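Local atomic coordinates of probable 2-phosphosulfolactate phosphatase (Clostridium acetobutylicum, PDB entry 1VR0), a protein that probably catalyses the magnesium-dependent hydrolysis of (2R)-O-phospho-3-sulfolactate to (2R)-3-sulfolactate and phosphate. Residues 92-96 against 97-101; 214-217 against 218-221; 112-115 against 116-120. All blocks are in the same frame, centred on the assembly; numbering follows the deposited sequence.

Contact 1: 92-96 against 97-101. With 3SL ((2R)-3-sulfolactic acid), chain E.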
loop_
_atom_site.group_PDB
_atom_site.type_symbol
_atom_site.label_atom_id
_atom_site.label_comp_id
_atom_site.label_asym_id
_atom_site.label_seq_id
_atom_site.Cartn_x
_atom_site.Cartn_y
_atom_site.Cartn_z
ATOM N N ASP A 92 26.391 22.263 -0.895
ATOM C CA ASP A 92 26.107 23.682 -1.083
ATOM C C ASP A 92 24.752 24.039 -0.491
ATOM O O ASP A 92 24.600 25.082 0.147
ATOM C CB ASP A 92 26.172 24.031 -2.576
ATOM C CG ASP A 92 27.548 23.793 -3.159
ATOM O OD1 ASP A 92 28.516 24.317 -2.585
ATOM O OD2 ASP A 92 27.689 23.066 -4.160
ATOM N N PHE A 93 23.775 23.162 -0.700
ATOM C CA PHE A 93 22.439 23.390 -0.224
ATOM C C PHE A 93 21.870 22.141 0.393
ATOM O O PHE A 93 22.433 21.043 0.306
ATOM C CB PHE A 93 21.555 23.894 -1.368
ATOM C CG PHE A 93 22.068 25.146 -1.971
ATOM C CD1 PHE A 93 22.041 26.344 -1.227
ATOM C CD2 PHE A 93 22.660 25.139 -3.222
ATOM C CE1 PHE A 93 22.587 27.550 -1.739
ATOM C CE2 PHE A 93 23.209 26.318 -3.745
ATOM C CZ PHE A 93 23.167 27.542 -2.982
ATOM N N SER A 94 20.733 22.339 1.033
ATOM C CA SER A 94 20.056 21.306 1.775
ATOM C C SER A 94 18.924 20.847 0.892
ATOM O O SER A 94 19.099 20.839 -0.322
ATOM C CB SER A 94 19.644 21.894 3.124
ATOM O OG SER A 94 18.493 21.303 3.617
ATOM N N ASN A 95 17.800 20.430 1.469
ATOM C CA ASN A 95 16.665 19.942 0.678
ATOM C C ASN A 95 15.390 20.790 0.871
ATOM O O ASN A 95 14.272 20.311 0.727
ATOM C CB ASN A 95 16.408 18.445 0.943
ATOM C CG ASN A 95 15.777 17.779 -0.231
ATOM O OD1 ASN A 95 16.258 17.938 -1.343
ATOM N ND2 ASN A 95 14.674 17.086 -0.030
ATOM N N SER A 96 15.597 22.069 1.151
ATOM C CA SER A 96 14.513 23.035 1.227
ATOM C C SER A 96 14.312 23.645 -0.132
ATOM O O SER A 96 15.239 24.186 -0.674
ATOM C CB SER A 96 14.861 24.159 2.187
ATOM O OG SER A 96 13.937 25.197 1.991
ATOM N N PRO A 97 13.097 23.577 -0.679
ATOM C CA PRO A 97 12.841 24.244 -1.957
ATOM C C PRO A 97 13.145 25.744 -1.997
ATOM O O PRO A 97 13.530 26.226 -3.067
ATOM C CB PRO A 97 11.344 23.993 -2.204
ATOM C CG PRO A 97 11.016 22.841 -1.435
ATOM C CD PRO A 97 11.905 22.870 -0.201
HETATM N N MSE A 98 13.031 26.464 -0.874
HETATM C CA MSE A 98 13.288 27.921 -0.869
HETATM C C MSE A 98 14.687 28.335 -1.165
HETATM O O MSE A 98 14.899 29.463 -1.578
HETATM C CB MSE A 98 12.935 28.591 0.450
HETATM C CG MSE A 98 11.535 29.151 0.413
HETATM SE SE MSE A 98 10.323 27.638 0.628
HETATM C CE MSE A 98 10.392 27.704 2.721
ATOM N N GLU A 99 15.647 27.465 -0.908
ATOM C CA GLU A 99 17.023 27.843 -1.116
ATOM C C GLU A 99 17.464 27.718 -2.582
ATOM O O GLU A 99 18.516 28.249 -2.949
ATOM C CB GLU A 99 17.951 27.162 -0.095
ATOM C CG GLU A 99 18.198 25.677 -0.200
ATOM C CD GLU A 99 18.667 25.071 1.151
ATOM O OE1 GLU A 99 19.595 25.596 1.799
ATOM O OE2 GLU A 99 18.091 24.044 1.572
ATOM N N TYR A 100 16.609 27.127 -3.425
ATOM C CA TYR A 100 16.875 26.985 -4.854
ATOM C C TYR A 100 16.202 28.077 -5.651
ATOM O O TYR A 100 15.415 27.812 -6.575
ATOM C CB TYR A 100 16.457 25.595 -5.351
ATOM C CG TYR A 100 17.208 24.509 -4.642
ATOM C CD1 TYR A 100 18.430 24.067 -5.133
ATOM C CD2 TYR A 100 16.723 23.944 -3.445
ATOM C CE1 TYR A 100 19.154 23.067 -4.477
ATOM C CE2 TYR A 100 17.444 22.959 -2.781
ATOM C CZ TYR A 100 18.666 22.524 -3.311
ATOM O OH TYR A 100 19.440 21.573 -2.685
ATOM N N THR A 101 16.542 29.309 -5.292
ATOM C CA THR A 101 16.086 30.497 -6.006
ATOM C C THR A 101 16.743 30.598 -7.369
ATOM O O THR A 101 17.804 30.014 -7.597
ATOM C CB THR A 101 16.436 31.810 -5.235
ATOM O OG1 THR A 101 17.862 32.022 -5.211
ATOM C CG2 THR A 101 15.909 31.780 -3.852
HETATM O O11 3SL E . 13.792 12.040 6.622
HETATM C C1 3SL E . 13.630 13.242 6.332
HETATM O O12 3SL E . 13.261 14.137 7.134
HETATM C C2 3SL E . 13.903 13.613 4.924
HETATM O O2 3SL E . 13.381 12.567 4.108
HETATM C C3 3SL E . 13.256 14.960 4.670
HETATM S S 3SL E . 13.280 15.363 3.058
HETATM O O3S 3SL E . 14.380 16.308 2.798
HETATM O O1S 3SL E . 13.165 14.192 2.123
HETATM O O2S 3SL E . 12.111 16.215 2.810
#
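Glu99 reaches back along the chain to the backbone that precedes its own short 3-10 turn, and its OE2 gathers two amide hydrogens there. Ser96 N gives the firmer bond, 3.2 Å to Glu99 OE2 and received on the anti lone pair of that oxygen; the bond from Ser94 N to the same Glu99 OE2 is weak, with an N-H...O angle of 132°. The Glu99 side chain can turn back in this way because CG sits between its backbone N and carbonyl carbon (chi1 71°) while the rest of the chain runs extended. Beside it, Ser96 OG accepts from Met98 N at 3.3 Å, an ST turn, and is hydrogen-bonded outside the segments to Asp225. Ser96 O receives a weak bond from Glu99 N. On the other flank the hydroxyl of Tyr100 donates to Ser94 O, which lies in the plane of the ring at its edge. The edge of the Phe93 ring is directed at the face of Tyr100 in a tilted edge-to-face pair, centroids 5.7 Å apart and planes at 61°. The CB of Asn95 leaves the turn on the far side from 97-101, and its ND2 donates to sulfonate oxygen O3S of the sulfolactate at 2.9 Å. The folded loop, tied to helix 223-229 by Ser96 and Asp225, presents Asn95 to the sulfonate end of the sulfolactate pocket, where Arg41 is a second ligand partner.

Contact 2: 214-217 against 218-221; sequences YKRI and MELG
With CG anti to the backbone N (chi1 -179°) and a bend at the next torsion (chi2 55°), the Arg216 side chain runs toward the C-terminal end of its helix, where it meets Glu219 and Leu220. That end is closed by a Schellman motif: Gly221 has positive phi, and its N bonds back to Met218 O at 2.9 Å. Leu220 N to Arg216 O is the last regular helical bond. The carboxylate of Glu219 comes to the guanidinium at its edge, forming an i to i+3 salt bridge of 2.9 Å between Arg216 NH1 and Glu219 OE2. The two planes stand almost perpendicular, 87° apart, and the hydrogen bond within the bridge is weak. Leu220 lies over one face of the same guanidinium with CD2. Arg216 NH2 is held from outside by the carbonyl oxygen of Lys84, and both Arg216 and Leu220 touch the bound sulfolactate, so the helix end lines the ligand pocket. One turn back, Tyr214 and Met218 make a Met-aromatic contact; Phe226 also meets the Tyr214 ring, edge-to-face. Met218 is a selenomethionine bent at chi2 and chi3, whose SE sits obliquely to the ring while CG lies over its face, 3.9 Å from the Tyr214 centroid.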
loop_
_atom_site.group_PDB
_atom_site.type_symbol
_atom_site.label_atom_id
_atom_site.label_comp_id
_atom_site.label_asym_id
_atom_site.label_seq_id
_atom_site.Cartn_x
_atom_site.Cartn_y
_atom_site.Cartn_z
ATOM N N TYR A 214 5.507 13.888 9.005
ATOM C CA TYR A 214 5.212 15.245 9.428
ATOM C C TYR A 214 5.851 15.591 10.766
ATOM O O TYR A 214 6.300 16.715 10.954
ATOM C CB TYR A 214 3.713 15.431 9.576
ATOM C CG TYR A 214 3.316 16.835 9.923
ATOM C CD1 TYR A 214 3.416 17.843 8.997
ATOM C CD2 TYR A 214 2.845 17.148 11.181
ATOM C CE1 TYR A 214 3.049 19.147 9.311
ATOM C CE2 TYR A 214 2.467 18.449 11.511
ATOM C CZ TYR A 214 2.584 19.444 10.568
ATOM O OH TYR A 214 2.189 20.722 10.867
ATOM N N LYS A 215 5.881 14.653 11.706
ATOM C CA LYS A 215 6.495 14.965 13.006
ATOM C C LYS A 215 7.969 15.232 12.776
ATOM O O LYS A 215 8.555 16.074 13.447
ATOM C CB LYS A 215 6.321 13.895 14.110
ATOM C CG LYS A 215 4.891 13.343 14.270
ATOM C CD LYS A 215 4.742 12.475 15.559
ATOM C CE LYS A 215 3.674 11.316 15.410
ATOM N NZ LYS A 215 3.465 10.556 16.745
ATOM N N ARG A 216 8.565 14.514 11.831
ATOM C CA ARG A 216 9.982 14.705 11.532
ATOM C C ARG A 216 10.262 16.103 10.945
ATOM O O ARG A 216 11.205 16.817 11.371
ATOM C CB ARG A 216 10.481 13.630 10.561
ATOM C CG ARG A 216 11.953 13.731 10.217
ATOM C CD ARG A 216 12.811 13.737 11.438
ATOM N NE ARG A 216 14.228 13.907 11.135
ATOM C CZ ARG A 216 15.159 14.200 12.049
ATOM N NH1 ARG A 216 14.843 14.348 13.333
ATOM N NH2 ARG A 216 16.420 14.331 11.691
ATOM N N ILE A 217 9.428 16.472 9.981
ATOM C CA ILE A 217 9.487 17.771 9.349
ATOM C C ILE A 217 9.334 18.884 10.409
ATOM O O ILE A 217 10.013 19.914 10.359
ATOM C CB ILE A 217 8.385 17.859 8.242
ATOM C CG1 ILE A 217 8.671 16.890 7.066
ATOM C CG2 ILE A 217 8.166 19.285 7.717
ATOM C CD1 ILE A 217 9.990 17.025 6.424
HETATM N N MSE A 218 8.467 18.659 11.390
HETATM C CA MSE A 218 8.265 19.638 12.427
HETATM C C MSE A 218 9.444 19.708 13.353
HETATM O O MSE A 218 9.821 20.809 13.761
HETATM C CB MSE A 218 6.986 19.386 13.201
HETATM C CG MSE A 218 5.699 19.721 12.439
HETATM SE SE MSE A 218 5.663 21.478 11.455
HETATM C CE MSE A 218 6.375 21.001 9.762
ATOM N N GLU A 219 10.047 18.579 13.718
ATOM C CA GLU A 219 11.123 18.668 14.683
ATOM C C GLU A 219 12.380 19.218 14.022
ATOM O O GLU A 219 13.286 19.630 14.702
ATOM C CB GLU A 219 11.371 17.362 15.444
ATOM C CG GLU A 219 12.004 16.217 14.672
ATOM C CD GLU A 219 12.676 15.137 15.584
ATOM O OE1 GLU A 219 13.288 15.495 16.627
ATOM O OE2 GLU A 219 12.630 13.927 15.208
ATOM N N LEU A 220 12.416 19.275 12.693
ATOM C CA LEU A 220 13.490 19.968 11.992
ATOM C C LEU A 220 13.200 21.466 11.761
ATOM O O LEU A 220 14.004 22.148 11.152
ATOM C CB LEU A 220 13.769 19.289 10.645
ATOM C CG LEU A 220 14.444 17.917 10.669
ATOM C CD1 LEU A 220 14.440 17.287 9.299
ATOM C CD2 LEU A 220 15.863 18.011 11.211
ATOM N N GLY A 221 12.054 21.965 12.234
ATOM C CA GLY A 221 11.670 23.380 12.096
ATOM C C GLY A 221 11.322 23.797 10.674
ATOM O O GLY A 221 11.516 24.945 10.284
#

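Contact 3: 112-115 against 116-120; sequences MTTT and NGTRA
The backbone leaves strand 109-113 in extended form at Thr114, turns at Thr115 and Asn116, and enters helix 117-123, so that Thr114 and Thr118 face each other with CA atoms 5.5 Å apart. These two threonines exchange hydrogen bonds: Thr114 N donates to Thr118 OG1 at 3.0 Å and a nearly straight 168°, and Thr118 N donates to Thr114 OG1 at 3.2 Å. Each hydroxyl is placed between its own backbone N and carbonyl carbon (chi1 71° and 64°), which turns both oxygens toward the partner's amide, while the methyl groups CG2 of the two residues meet at 4.0 Å. The reciprocal pair ties the strand's exit to the first turn of the helix, a strand-to-helix junction at the C-terminal end of the central strand of a three-stranded parallel sheet, where active sites of alpha/beta proteins commonly lie. Here Thr115 and Asn116 touch the sulfolactate. A water is shared by Thr114 OG1, at 2.9 Å, and Asn116 N, which donates to it at 2.8 Å. Asn116 stands at the N-cap position, yet its side chain makes no capping bond; OD1 accepts instead from Tyr160 N. Thr115 OG1 is held by Glu82. Arg119, bent at chi3, brings CD to within 3.1 Å of Thr115 O, which lies at the edge of the guanidinium, and its NH2 forms a salt bridge with Asp22.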
loop_
_atom_site.group_PDB
_atom_site.type_symbol
_atom_site.label_atom_id
_atom_site.label_comp_id
_atom_site.label_asym_id
_atom_site.label_seq_id
_atom_site.Cartn_x
_atom_site.Cartn_y
_atom_site.Cartn_z
HETATM N N MSE A 112 22.114 15.906 -6.740
HETATM C CA MSE A 112 21.497 15.612 -5.458
HETATM C C MSE A 112 21.295 14.161 -5.113
HETATM O O MSE A 112 21.121 13.302 -5.978
HETATM C CB MSE A 112 20.167 16.344 -5.280
HETATM C CG MSE A 112 19.218 16.346 -6.436
HETATM SE SE MSE A 112 17.381 17.076 -5.946
HETATM C CE MSE A 112 17.874 18.283 -4.279
ATOM N N THR A 113 21.323 13.923 -3.811
ATOM C CA THR A 113 21.050 12.636 -3.247
ATOM C C THR A 113 20.188 12.878 -2.020
ATOM O O THR A 113 20.473 13.776 -1.219
ATOM C CB THR A 113 22.348 11.886 -2.906
ATOM O OG1 THR A 113 22.012 10.614 -2.363
ATOM C CG2 THR A 113 23.239 12.645 -1.923
ATOM N N THR A 114 19.107 12.109 -1.902
ATOM C CA THR A 114 18.179 12.241 -0.780
ATOM C C THR A 114 17.796 10.893 -0.195
ATOM O O THR A 114 18.124 9.828 -0.744
ATOM C CB THR A 114 16.877 13.037 -1.145
ATOM O OG1 THR A 114 16.032 12.279 -2.014
ATOM C CG2 THR A 114 17.180 14.357 -1.793
ATOM N N THR A 115 17.117 10.959 0.946
ATOM C CA THR A 115 16.752 9.787 1.727
ATOM C C THR A 115 15.765 8.866 0.953
ATOM O O THR A 115 15.994 7.670 0.889
ATOM C CB THR A 115 16.191 10.227 3.136
ATOM O OG1 THR A 115 17.242 10.779 3.966
ATOM C CG2 THR A 115 15.551 9.041 3.867
ATOM N N ASN A 116 14.748 9.455 0.308
ATOM C CA ASN A 116 13.655 8.720 -0.356
ATOM C C ASN A 116 13.477 8.983 -1.876
ATOM O O ASN A 116 13.578 8.047 -2.714
ATOM C CB ASN A 116 12.368 9.072 0.369
ATOM C CG ASN A 116 12.468 8.773 1.846
ATOM O OD1 ASN A 116 12.917 7.683 2.229
ATOM N ND2 ASN A 116 12.107 9.747 2.687
ATOM N N GLY A 117 13.225 10.248 -2.231
ATOM C CA GLY A 117 12.972 10.646 -3.617
ATOM C C GLY A 117 13.943 10.123 -4.670
ATOM O O GLY A 117 13.514 9.577 -5.691
ATOM N N THR A 118 15.249 10.256 -4.419
ATOM C CA THR A 118 16.268 9.876 -5.401
ATOM C C THR A 118 16.320 8.365 -5.661
ATOM O O THR A 118 16.573 7.943 -6.797
ATOM C CB THR A 118 17.694 10.479 -5.028
ATOM O OG1 THR A 118 18.216 9.964 -3.774
ATOM C CG2 THR A 118 17.613 12.009 -5.002
ATOM N N ARG A 119 16.042 7.571 -4.618
ATOM C CA ARG A 119 15.898 6.099 -4.727
ATOM C C ARG A 119 14.692 5.693 -5.632
ATOM O O ARG A 119 14.786 4.797 -6.481
ATOM C CB ARG A 119 15.721 5.500 -3.318
ATOM C CG ARG A 119 16.889 5.852 -2.319
ATOM C CD ARG A 119 16.694 5.260 -0.861
ATOM N NE ARG A 119 16.012 3.951 -0.879
ATOM C CZ ARG A 119 14.876 3.635 -0.248
ATOM N NH1 ARG A 119 14.214 4.477 0.565
ATOM N NH2 ARG A 119 14.395 2.419 -0.411
ATOM N N ALA A 120 13.557 6.352 -5.408
ATOM C CA ALA A 120 12.355 6.103 -6.194
ATOM C C ALA A 120 12.575 6.430 -7.702
ATOM O O ALA A 120 12.052 5.735 -8.600
ATOM C CB ALA A 120 11.197 6.924 -5.649
HETATM O O HOH W 1 14.181 12.158 0.244
#

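How the contacts relate
From the N terminus, contact 1 comes first, folding the loop between strand 77-81 and helix 102-105 back on itself. Contact 3 follows, closing the turn from strand 109-113 into helix 117-123, and contact 2 lies far later, at the end of helix 212-219. The three are in series, and none encloses or crosses another. Contacts 1 and 3 touch by packing, with Asn95 OD1 3.4 Å from Met112 CE, whereas contact 2 stays about 8 Å from each at the nearest atoms. All three supply residues to the sulfolactate pocket; through them the loops after strands 77-81 and 109-113 of the three-stranded sheet and the end of helix 212-219 meet at the ligand.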